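Local atomic coordinates of alpha-galactosidase (Thermus thermophilus, PDB entry 6LCJ), a protein that probably hydrolyses terminal alpha-linked galactose residues from oligosaccharides, as expected of a thermostable glycosidase of family GH36 that assembles as a hexamer. Residues Leu448-Phe451 against Leu452-Val456; Leu20-Pro24 against Gly25-Leu29; Glu71-Arg74 against Pro75-Asp78; Met324-Leu327 against Arg328-Gly332. All coordinates share one frame; numbering follows the deposited sequence.

Contact 1 of 4, residues Leu448-Phe451 against Leu452-Val456; sequences LEAF and LAREV
L448 carries its CG anti to the backbone N (chi1 171°), whereas L452, one helical turn on, sets its CG anti to the carbonyl carbon (chi1 -66°). These two choices bring the leucine ends together, and they meet obliquely through one methyl each, CD1 of L448 lying 3.9 Å from CD1 of L452. L452 CG also lies 3.5 Å from L448 O. That same oxygen accepts the hydrogen bond of L452 N at 3.0 Å. On the next rung A453 N reaches E449 O at 2.8 Å. The last rung, R454 N to A450 O, is weak at 3.2 Å, its N-H bent away from the acceptor, and R454 is the first residue to leave helical angles; its guanidinium turns back and offers an edge to A450 O. Were L452 an alanine, a gap would probably open beside L448 CD1 and the contact with F190 would be lost. E449 bends at chi2, which brings OE1 to 4.0 Å from L452 CD1, and its OE2 is hydrogen-bonded to S189. F451 packs on helix 415-428, where H426 meets its ring edge-to-face, and K431 of strand 431-433 adds a cation-pi contact; helix 442-453 ends against both.

Contact 2 of 4, residues Leu20-Pro24 against Gly25-Leu29; sequences LEEAP and GGVRL
L20 lays its isobutyl group obliquely across that of L29, its CD1 3.9 Å from CD2 of L29. L20 and L29 point to the same face, and CG anti to the backbone N (chi1 178°) carries the L20 end to L29. The L20 CA-H also points at R28 O, the carbon 3.2 Å from the oxygen. E21 and R28 form the adjacent hydrogen-bonded pair: E21 N gives to R28 O at 2.9 Å, and R28 N returns to E21 O at 2.6 Å. Their side chains run side by side on the other face, and E21 OE1 approaches the aliphatic CD of R28 at 3.9 Å. The opposite charges probably attract weakly, but this is no salt bridge: E21 OE1 is 4.5 Å from R28 NE and well out of the guanidinium plane. A type II turn from A23 to G26 closes the hairpin, with G26 N bonded to A23 O at 3.0 Å; G25 has the positive phi of that turn, where a CB would clash with P24 O. Strand 19-23 is an outermost strand of its antiparallel sheet within the chain, while strand 26-30 bonds onward to strand 132-137 and L20 and V27 rest on L6 of strand 2-7.

Contact 3 of 4, residues Glu71-Arg74 against Pro75-Asp78; sequences EARR and PQAD
Q76 bends back over the residue three places before it. Its CB is 4.1 Å from R73 O, and CG comes closer, to 3.5 Å from the same oxygen, because chi1 of 85° places CG between the backbone N and the carbonyl carbon. CD lies about equally near R73 O and R73 CG. NE2 ends alongside the arginine's aliphatic stem, where it meets CG and CD of R73, the nearer being R73 CG at 3.7 Å from Q76 NE2. The two side chains cross at a slant, and their amide and guanidinium planes stand 57° apart. OE1 passes R73 CA and accepts a hydrogen bond from F266 N. Cutting this side chain back to an alanine is likely to leave F266 N without this acceptor and to take the amide from beside the R73 methylenes. R73 itself runs extended from CG to NE, and its NH1 reaches E367 of the second subunit in a salt bridge, which puts the turn at the hexamer interface. The backbone ties the turn by Q76 N to R73 O at 3.3 Å and A77 N to R74 O at 3.0 Å; R74 O also receives a weak bond from D78 N. P75 has no N-H to give, and its ring lies against the 3-10 turn, P75 CD 3.6 Å from A72 O. R74 binds L68 O through NE and E84 through NH1, and D78 pairs with R47. Successive i to i+3 backbone bonds are the pattern of a 3-10 turn, here within the irregular link between strand 56-59 and helix 80-84.

Contact 4 of 4, residues Met324-Leu327 against Arg328-Gly332; sequences MARL and REAAG
R326 swings its guanidinium along the helix until one face covers the methyl of A330, whose CB sits 3.8 Å above the plane, displaced toward the rim. E329 approaches the same group differently: its CB lies at the edge, 4.0 Å from R326 NH1, and the two side chains cross at about a right angle. A bend at chi2 (72°), after CG leaves anti to the backbone N, lays the R326 chain back over the next turn in this way. The E329 carboxylate points elsewhere, with OE1 6.2 Å from R326 NH1, too far for a salt bridge. Under these side chains the helix keeps its regular ladder. R328 N meets M324 O at 2.7 Å, E329 N meets A325 O at 3.1 Å and A330 N meets R326 O at 2.9 Å, before a weaker rung from A331 N to L327 O. The alanine methyls sit close to the carbonyls of the previous turn, A330 CB being 3.5 Å from R326 O. R328 turns away: NH2 makes a weak bond to G332 O and a hydrogen bond to A334 O, while NH1 pairs with D351 and L349 O. G332, with positive phi, ends the helix. Within these two segments, then, R326 makes its contact through a face and an edge, whereas R328 spends its N-H groups on carbonyls of the residues after the helix, on L349 O and on the D351 carboxylate, so its guanidinium joins the helix end to the link before strand 335-338 and to the loop at L349-D351.

Along the chain the order is contact 2, contact 3, contact 4, contact 1, and none touches another. Contact 2 is the hairpin at one edge of the seven-stranded antiparallel sheet, while contact 3 lies in the long link from strand 56-59 to helix 80-84. Contact 4 ends helix 317-331 of a beta-alpha-beta unit in the eight-stranded parallel barrel, and contact 1 ends helix 442-453, which comes after the last barrel strand, 431-433. Contacts 3 and 4 are the closest pair, about 14 Å between nearest atoms; contacts 1 and 2 are farthest, with centres 42 Å apart. Of the four, only contact 3 touches another subunit, at the hexamer interface.

Contact 1 of 4, residues Leu448-Phe451 against Leu452-Val456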
loop_
_atom_site.group_PDB
_atom_site.type_symbol
_atom_site.label_atom_id
_atom_site.label_comp_id
_atom_site.label_asym_id
_atom_site.label_seq_id
_atom_site.Cartn_x
_atom_site.Cartn_y
_atom_site.Cartn_z
ATOM N N LEU E 448 -48.343 -21.390 -28.544
ATOM C CA LEU E 448 -47.430 -22.467 -28.175
ATOM C C LEU E 448 -47.620 -23.687 -29.073
ATOM O O LEU E 448 -46.642 -24.266 -29.562
ATOM C CB LEU E 448 -47.619 -22.846 -26.704
ATOM C CG LEU E 448 -46.876 -24.116 -26.232
ATOM C CD1 LEU E 448 -45.331 -24.002 -26.421
ATOM C CD2 LEU E 448 -47.241 -24.503 -24.792
ATOM N N GLU E 449 -48.868 -24.082 -29.331
ATOM C CA GLU E 449 -49.093 -25.236 -30.196
ATOM C C GLU E 449 -48.624 -24.978 -31.627
ATOM O O GLU E 449 -48.009 -25.851 -32.245
ATOM C CB GLU E 449 -50.566 -25.646 -30.175
ATOM C CG GLU E 449 -50.840 -26.982 -30.879
ATOM C CD GLU E 449 -49.911 -28.151 -30.446
ATOM O OE1 GLU E 449 -49.338 -28.142 -29.325
ATOM O OE2 GLU E 449 -49.765 -29.104 -31.240
ATOM N N ALA E 450 -48.908 -23.800 -32.183
ATOM C CA ALA E 450 -48.401 -23.525 -33.523
ATOM C C ALA E 450 -46.874 -23.510 -33.548
ATOM O O ALA E 450 -46.262 -23.894 -34.551
ATOM C CB ALA E 450 -48.970 -22.208 -34.047
ATOM N N PHE E 451 -46.245 -23.095 -32.451
ATOM C CA PHE E 451 -44.785 -23.122 -32.361
ATOM C C PHE E 451 -44.260 -24.557 -32.430
ATOM O O PHE E 451 -43.348 -24.864 -33.209
ATOM C CB PHE E 451 -44.363 -22.421 -31.066
ATOM C CG PHE E 451 -42.903 -22.579 -30.697
ATOM C CD1 PHE E 451 -41.914 -21.864 -31.373
ATOM C CD2 PHE E 451 -42.531 -23.389 -29.624
ATOM C CE1 PHE E 451 -40.581 -21.973 -31.010
ATOM C CE2 PHE E 451 -41.192 -23.500 -29.241
ATOM C CZ PHE E 451 -40.215 -22.793 -29.943
ATOM N N LEU E 452 -44.857 -25.455 -31.642
ATOM C CA LEU E 452 -44.433 -26.849 -31.621
ATOM C C LEU E 452 -44.749 -27.560 -32.929
ATOM O O LEU E 452 -43.919 -28.319 -33.440
ATOM C CB LEU E 452 -45.104 -27.573 -30.459
ATOM C CG LEU E 452 -44.660 -27.071 -29.089
ATOM C CD1 LEU E 452 -45.568 -27.574 -27.979
ATOM C CD2 LEU E 452 -43.230 -27.490 -28.846
ATOM N N ALA E 453 -45.937 -27.328 -33.492
ATOM C CA ALA E 453 -46.441 -28.166 -34.576
ATOM C C ALA E 453 -45.956 -27.740 -35.952
ATOM O O ALA E 453 -46.186 -28.474 -36.916
ATOM C CB ALA E 453 -47.971 -28.179 -34.569
ATOM N N ARG E 454 -45.307 -26.590 -36.078
ATOM C CA ARG E 454 -44.952 -26.050 -37.380
ATOM C C ARG E 454 -43.445 -25.930 -37.519
ATOM O O ARG E 454 -42.715 -25.787 -36.539
ATOM C CB ARG E 454 -45.583 -24.673 -37.620
ATOM C CG ARG E 454 -47.017 -24.732 -38.082
ATOM C CD ARG E 454 -47.742 -23.414 -37.833
ATOM N NE ARG E 454 -47.335 -22.381 -38.781
ATOM C CZ ARG E 454 -46.523 -21.370 -38.487
ATOM N NH1 ARG E 454 -46.014 -21.246 -37.253
ATOM N NH2 ARG E 454 -46.215 -20.486 -39.431
ATOM N N GLU E 455 -42.996 -25.985 -38.750
ATOM C CA GLU E 455 -41.601 -25.798 -39.107
ATOM C C GLU E 455 -41.571 -24.494 -39.898
ATOM O O GLU E 455 -41.912 -24.468 -41.083
ATOM C CB GLU E 455 -41.078 -26.988 -39.908
ATOM C CG GLU E 455 -41.167 -28.371 -39.207
ATOM C CD GLU E 455 -42.604 -28.838 -38.897
ATOM O OE1 GLU E 455 -42.775 -29.765 -38.059
ATOM O OE2 GLU E 455 -43.563 -28.279 -39.484
ATOM N N VAL E 456 -41.224 -23.399 -39.228
ATOM C CA VAL E 456 -41.202 -22.078 -39.854
ATOM C C VAL E 456 -39.825 -21.872 -40.444
ATOM O O VAL E 456 -38.832 -21.806 -39.691
ATOM C CB VAL E 456 -41.547 -20.975 -38.842
ATOM C CG1 VAL E 456 -41.949 -19.722 -39.573
ATOM C CG2 VAL E 456 -42.671 -21.427 -37.949
#

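Contact 2 of 4, residues Leu20-Pro24 against Gly25-Leu29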
loop_
_atom_site.group_PDB
_atom_site.type_symbol
_atom_site.label_atom_id
_atom_site.label_comp_id
_atom_site.label_asym_id
_atom_site.label_seq_id
_atom_site.Cartn_x
_atom_site.Cartn_y
_atom_site.Cartn_z
ATOM N N LEU E 20 2.558 -26.389 -41.878
ATOM C CA LEU E 20 1.431 -25.846 -42.614
ATOM C C LEU E 20 1.047 -26.830 -43.709
ATOM O O LEU E 20 1.914 -27.420 -44.361
ATOM C CB LEU E 20 1.759 -24.464 -43.199
ATOM C CG LEU E 20 0.680 -23.772 -44.037
ATOM C CD1 LEU E 20 0.830 -22.265 -43.934
ATOM C CD2 LEU E 20 0.722 -24.186 -45.506
ATOM N N GLU E 21 -0.259 -26.980 -43.911
ATOM C CA GLU E 21 -0.816 -27.850 -44.929
ATOM C C GLU E 21 -2.122 -27.217 -45.378
ATOM O O GLU E 21 -2.765 -26.507 -44.606
ATOM C CB GLU E 21 -0.985 -29.267 -44.362
ATOM C CG GLU E 21 -2.138 -30.081 -44.892
ATOM C CD GLU E 21 -2.500 -31.225 -43.955
ATOM O OE1 GLU E 21 -1.941 -31.260 -42.836
ATOM O OE2 GLU E 21 -3.330 -32.086 -44.333
ATOM N N GLU E 22 -2.495 -27.418 -46.636
ATOM C CA GLU E 22 -3.752 -26.797 -47.030
ATOM C C GLU E 22 -4.924 -27.616 -46.489
ATOM O O GLU E 22 -4.753 -28.687 -45.897
ATOM C CB GLU E 22 -3.835 -26.615 -48.549
ATOM C CG GLU E 22 -2.523 -26.146 -49.210
ATOM C CD GLU E 22 -2.383 -24.618 -49.311
ATOM O OE1 GLU E 22 -3.390 -23.929 -49.607
ATOM O OE2 GLU E 22 -1.250 -24.115 -49.097
ATOM N N ALA E 23 -6.134 -27.078 -46.675
ATOM C CA ALA E 23 -7.308 -27.599 -45.980
ATOM C C ALA E 23 -8.532 -26.876 -46.512
ATOM O O ALA E 23 -8.421 -25.715 -46.930
ATOM C CB ALA E 23 -7.185 -27.409 -44.465
ATOM N N PRO E 24 -9.705 -27.506 -46.515
ATOM C CA PRO E 24 -10.867 -26.888 -47.173
ATOM C C PRO E 24 -11.211 -25.562 -46.516
ATOM O O PRO E 24 -11.472 -25.496 -45.311
ATOM C CB PRO E 24 -11.978 -27.921 -46.979
ATOM C CG PRO E 24 -11.303 -29.154 -46.470
ATOM C CD PRO E 24 -10.069 -28.729 -45.787
ATOM N N GLY E 25 -11.184 -24.495 -47.311
ATOM C CA GLY E 25 -11.531 -23.173 -46.836
ATOM C C GLY E 25 -10.391 -22.390 -46.220
ATOM O O GLY E 25 -10.601 -21.237 -45.818
ATOM N N GLY E 26 -9.197 -22.977 -46.127
ATOM C CA GLY E 26 -8.048 -22.278 -45.592
ATOM C C GLY E 26 -6.838 -23.180 -45.506
ATOM O O GLY E 26 -6.511 -23.889 -46.466
ATOM N N VAL E 27 -6.171 -23.183 -44.355
ATOM C CA VAL E 27 -4.953 -23.953 -44.159
ATOM C C VAL E 27 -4.982 -24.568 -42.768
ATOM O O VAL E 27 -5.791 -24.210 -41.913
ATOM C CB VAL E 27 -3.673 -23.100 -44.326
ATOM C CG1 VAL E 27 -3.469 -22.697 -45.782
ATOM C CG2 VAL E 27 -3.728 -21.875 -43.404
ATOM N N ARG E 28 -4.053 -25.483 -42.542
ATOM C CA ARG E 28 -3.905 -26.152 -41.262
ATOM C C ARG E 28 -2.489 -25.920 -40.757
ATOM O O ARG E 28 -1.518 -26.213 -41.462
ATOM C CB ARG E 28 -4.203 -27.641 -41.390
ATOM C CG ARG E 28 -4.187 -28.360 -40.074
ATOM C CD ARG E 28 -4.469 -29.837 -40.261
ATOM N NE ARG E 28 -5.779 -30.092 -40.850
ATOM C CZ ARG E 28 -6.705 -30.841 -40.263
ATOM N NH1 ARG E 28 -6.445 -31.397 -39.072
ATOM N NH2 ARG E 28 -7.881 -31.030 -40.861
ATOM N N LEU E 29 -2.379 -25.384 -39.547
ATOM C CA LEU E 29 -1.108 -25.108 -38.899
ATOM C C LEU E 29 -0.828 -26.188 -37.870
ATOM O O LEU E 29 -1.734 -26.904 -37.435
ATOM C CB LEU E 29 -1.133 -23.733 -38.226
ATOM C CG LEU E 29 -1.672 -22.591 -39.092
ATOM C CD1 LEU E 29 -1.594 -21.272 -38.342
ATOM C CD2 LEU E 29 -0.916 -22.508 -40.422
#

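Contact 3 of 4, residues Glu71-Arg74 against Pro75-Asp78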
loop_
_atom_site.group_PDB
_atom_site.type_symbol
_atom_site.label_atom_id
_atom_site.label_comp_id
_atom_site.label_asym_id
_atom_site.label_seq_id
_atom_site.Cartn_x
_atom_site.Cartn_y
_atom_site.Cartn_z
ATOM N N GLU E 71 -15.483 -12.298 -7.047
ATOM C CA GLU E 71 -14.466 -13.307 -7.321
ATOM C C GLU E 71 -15.024 -14.724 -7.182
ATOM O O GLU E 71 -14.683 -15.613 -7.969
ATOM C CB GLU E 71 -13.284 -13.109 -6.372
ATOM C CG GLU E 71 -11.914 -13.266 -7.008
ATOM C CD GLU E 71 -10.878 -12.325 -6.404
ATOM O OE1 GLU E 71 -10.031 -12.788 -5.604
ATOM O OE2 GLU E 71 -10.909 -11.120 -6.733
ATOM N N ALA E 72 -15.901 -14.943 -6.195
ATOM C CA ALA E 72 -16.389 -16.285 -5.881
ATOM C C ALA E 72 -17.123 -16.946 -7.040
ATOM O O ALA E 72 -17.249 -18.179 -7.043
ATOM C CB ALA E 72 -17.331 -16.240 -4.677
ATOM N N ARG E 73 -17.637 -16.157 -8.000
ATOM C CA ARG E 73 -18.417 -16.671 -9.121
ATOM C C ARG E 73 -17.617 -16.856 -10.405
ATOM O O ARG E 73 -18.171 -17.352 -11.392
ATOM C CB ARG E 73 -19.584 -15.744 -9.407
ATOM C CG ARG E 73 -20.802 -15.985 -8.565
ATOM C CD ARG E 73 -21.973 -15.409 -9.310
ATOM N NE ARG E 73 -23.200 -15.347 -8.529
ATOM C CZ ARG E 73 -23.936 -14.251 -8.391
ATOM N NH1 ARG E 73 -23.564 -13.108 -8.959
ATOM N NH2 ARG E 73 -25.047 -14.298 -7.684
ATOM N N ARG E 74 -16.342 -16.468 -10.433
ATOM C CA ARG E 74 -15.534 -16.688 -11.632
ATOM C C ARG E 74 -15.427 -18.146 -12.070
ATOM O O ARG E 74 -15.492 -18.393 -13.287
ATOM C CB ARG E 74 -14.143 -16.098 -11.430
ATOM C CG ARG E 74 -14.193 -14.615 -11.347
ATOM C CD ARG E 74 -12.865 -14.027 -11.052
ATOM N NE ARG E 74 -12.986 -12.579 -11.084
ATOM C CZ ARG E 74 -11.996 -11.737 -10.820
ATOM N NH1 ARG E 74 -10.795 -12.202 -10.507
ATOM N NH2 ARG E 74 -12.219 -10.433 -10.862
ATOM N N PRO E 75 -15.255 -19.139 -11.191
ATOM C CA PRO E 75 -15.132 -20.524 -11.697
ATOM C C PRO E 75 -16.365 -21.021 -12.448
ATOM O O PRO E 75 -16.241 -21.932 -13.278
ATOM C CB PRO E 75 -14.870 -21.348 -10.427
ATOM C CG PRO E 75 -14.293 -20.358 -9.442
ATOM C CD PRO E 75 -15.007 -19.059 -9.738
ATOM N N GLN E 76 -17.545 -20.453 -12.206
ATOM C CA GLN E 76 -18.748 -20.868 -12.918
ATOM C C GLN E 76 -19.127 -19.914 -14.048
ATOM O O GLN E 76 -20.173 -20.107 -14.673
ATOM C CB GLN E 76 -19.926 -21.020 -11.947
ATOM C CG GLN E 76 -20.682 -19.743 -11.655
ATOM C CD GLN E 76 -21.149 -19.687 -10.212
ATOM O OE1 GLN E 76 -20.458 -20.175 -9.326
ATOM N NE2 GLN E 76 -22.320 -19.090 -9.967
ATOM N N ALA E 77 -18.301 -18.902 -14.325
ATOM C CA ALA E 77 -18.530 -17.935 -15.389
ATOM C C ALA E 77 -17.723 -18.242 -16.647
ATOM O O ALA E 77 -18.237 -18.098 -17.764
ATOM C CB ALA E 77 -18.198 -16.519 -14.898
ATOM N N ASP E 78 -16.476 -18.683 -16.500
ATOM C CA ASP E 78 -15.606 -18.875 -17.652
ATOM C C ASP E 78 -14.396 -19.689 -17.203
ATOM O O ASP E 78 -14.267 -20.061 -16.033
ATOM C CB ASP E 78 -15.199 -17.515 -18.243
ATOM C CG ASP E 78 -14.992 -17.547 -19.757
ATOM O OD1 ASP E 78 -14.519 -18.577 -20.294
ATOM O OD2 ASP E 78 -15.281 -16.514 -20.412
#

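Contact 4 of 4, residues Met324-Leu327 against Arg328-Gly332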
loop_
_atom_site.group_PDB
_atom_site.type_symbol
_atom_site.label_atom_id
_atom_site.label_comp_id
_atom_site.label_asym_id
_atom_site.label_seq_id
_atom_site.Cartn_x
_atom_site.Cartn_y
_atom_site.Cartn_z
ATOM N N MET E 324 -16.386 -37.537 -19.953
ATOM C CA MET E 324 -17.636 -37.455 -20.697
ATOM C C MET E 324 -17.781 -38.601 -21.689
ATOM O O MET E 324 -18.899 -39.058 -21.941
ATOM C CB MET E 324 -17.734 -36.110 -21.426
ATOM C CG MET E 324 -17.893 -34.903 -20.518
ATOM S SD MET E 324 -19.177 -35.124 -19.264
ATOM C CE MET E 324 -18.125 -35.446 -17.903
ATOM N N ALA E 325 -16.673 -39.058 -22.280
ATOM C CA ALA E 325 -16.735 -40.204 -23.180
ATOM C C ALA E 325 -17.263 -41.444 -22.466
ATOM O O ALA E 325 -17.984 -42.251 -23.058
ATOM C CB ALA E 325 -15.357 -40.469 -23.773
ATOM N N ARG E 326 -16.933 -41.602 -21.189
ATOM C CA ARG E 326 -17.463 -42.727 -20.441
ATOM C C ARG E 326 -18.949 -42.538 -20.175
ATOM O O ARG E 326 -19.731 -43.492 -20.255
ATOM C CB ARG E 326 -16.668 -42.898 -19.138
ATOM C CG ARG E 326 -17.274 -43.877 -18.134
ATOM C CD ARG E 326 -17.155 -45.371 -18.558
ATOM N NE ARG E 326 -18.093 -46.215 -17.803
ATOM C CZ ARG E 326 -19.066 -46.941 -18.354
ATOM N NH1 ARG E 326 -19.229 -46.945 -19.674
ATOM N NH2 ARG E 326 -19.886 -47.646 -17.584
ATOM N N LEU E 327 -19.360 -41.309 -19.873
ATOM C CA LEU E 327 -20.778 -41.044 -19.673
ATOM C C LEU E 327 -21.537 -41.141 -20.990
ATOM O O LEU E 327 -22.723 -41.489 -20.999
ATOM C CB LEU E 327 -20.967 -39.665 -19.041
ATOM C CG LEU E 327 -20.955 -39.549 -17.526
ATOM C CD1 LEU E 327 -19.673 -40.101 -16.981
ATOM C CD2 LEU E 327 -21.126 -38.093 -17.111
ATOM N N ARG E 328 -20.868 -40.845 -22.106
ATOM C CA ARG E 328 -21.488 -41.030 -23.410
ATOM C C ARG E 328 -21.803 -42.499 -23.651
ATOM O O ARG E 328 -22.906 -42.842 -24.087
ATOM C CB ARG E 328 -20.583 -40.480 -24.516
ATOM C CG ARG E 328 -21.045 -40.811 -25.955
ATOM C CD ARG E 328 -22.219 -39.942 -26.442
ATOM N NE ARG E 328 -23.519 -40.470 -26.023
ATOM C CZ ARG E 328 -24.669 -39.800 -26.088
ATOM N NH1 ARG E 328 -24.701 -38.556 -26.539
ATOM N NH2 ARG E 328 -25.795 -40.376 -25.694
ATOM N N GLU E 329 -20.844 -43.384 -23.351
ATOM C CA GLU E 329 -21.046 -44.815 -23.552
ATOM C C GLU E 329 -22.049 -45.376 -22.560
ATOM O O GLU E 329 -22.863 -46.234 -22.913
ATOM C CB GLU E 329 -19.719 -45.556 -23.440
ATOM C CG GLU E 329 -18.851 -45.430 -24.673
ATOM C CD GLU E 329 -19.354 -46.284 -25.848
ATOM O OE1 GLU E 329 -20.389 -46.977 -25.715
ATOM O OE2 GLU E 329 -18.709 -46.260 -26.917
ATOM N N ALA E 330 -22.015 -44.900 -21.317
ATOM C CA ALA E 330 -22.972 -45.389 -20.332
ATOM C C ALA E 330 -24.398 -45.013 -20.704
ATOM O O ALA E 330 -25.344 -45.711 -20.316
ATOM C CB ALA E 330 -22.625 -44.860 -18.943
ATOM N N ALA E 331 -24.573 -43.923 -21.456
ATOM C CA ALA E 331 -25.897 -43.448 -21.844
ATOM C C ALA E 331 -26.401 -44.100 -23.119
ATOM O O ALA E 331 -27.600 -44.018 -23.416
ATOM C CB ALA E 331 -25.890 -41.925 -22.023
ATOM N N GLY E 332 -25.522 -44.749 -23.866
ATOM C CA GLY E 332 -25.949 -45.382 -25.096
ATOM C C GLY E 332 -26.569 -44.365 -26.023
ATOM O O GLY E 332 -25.986 -43.313 -26.312
#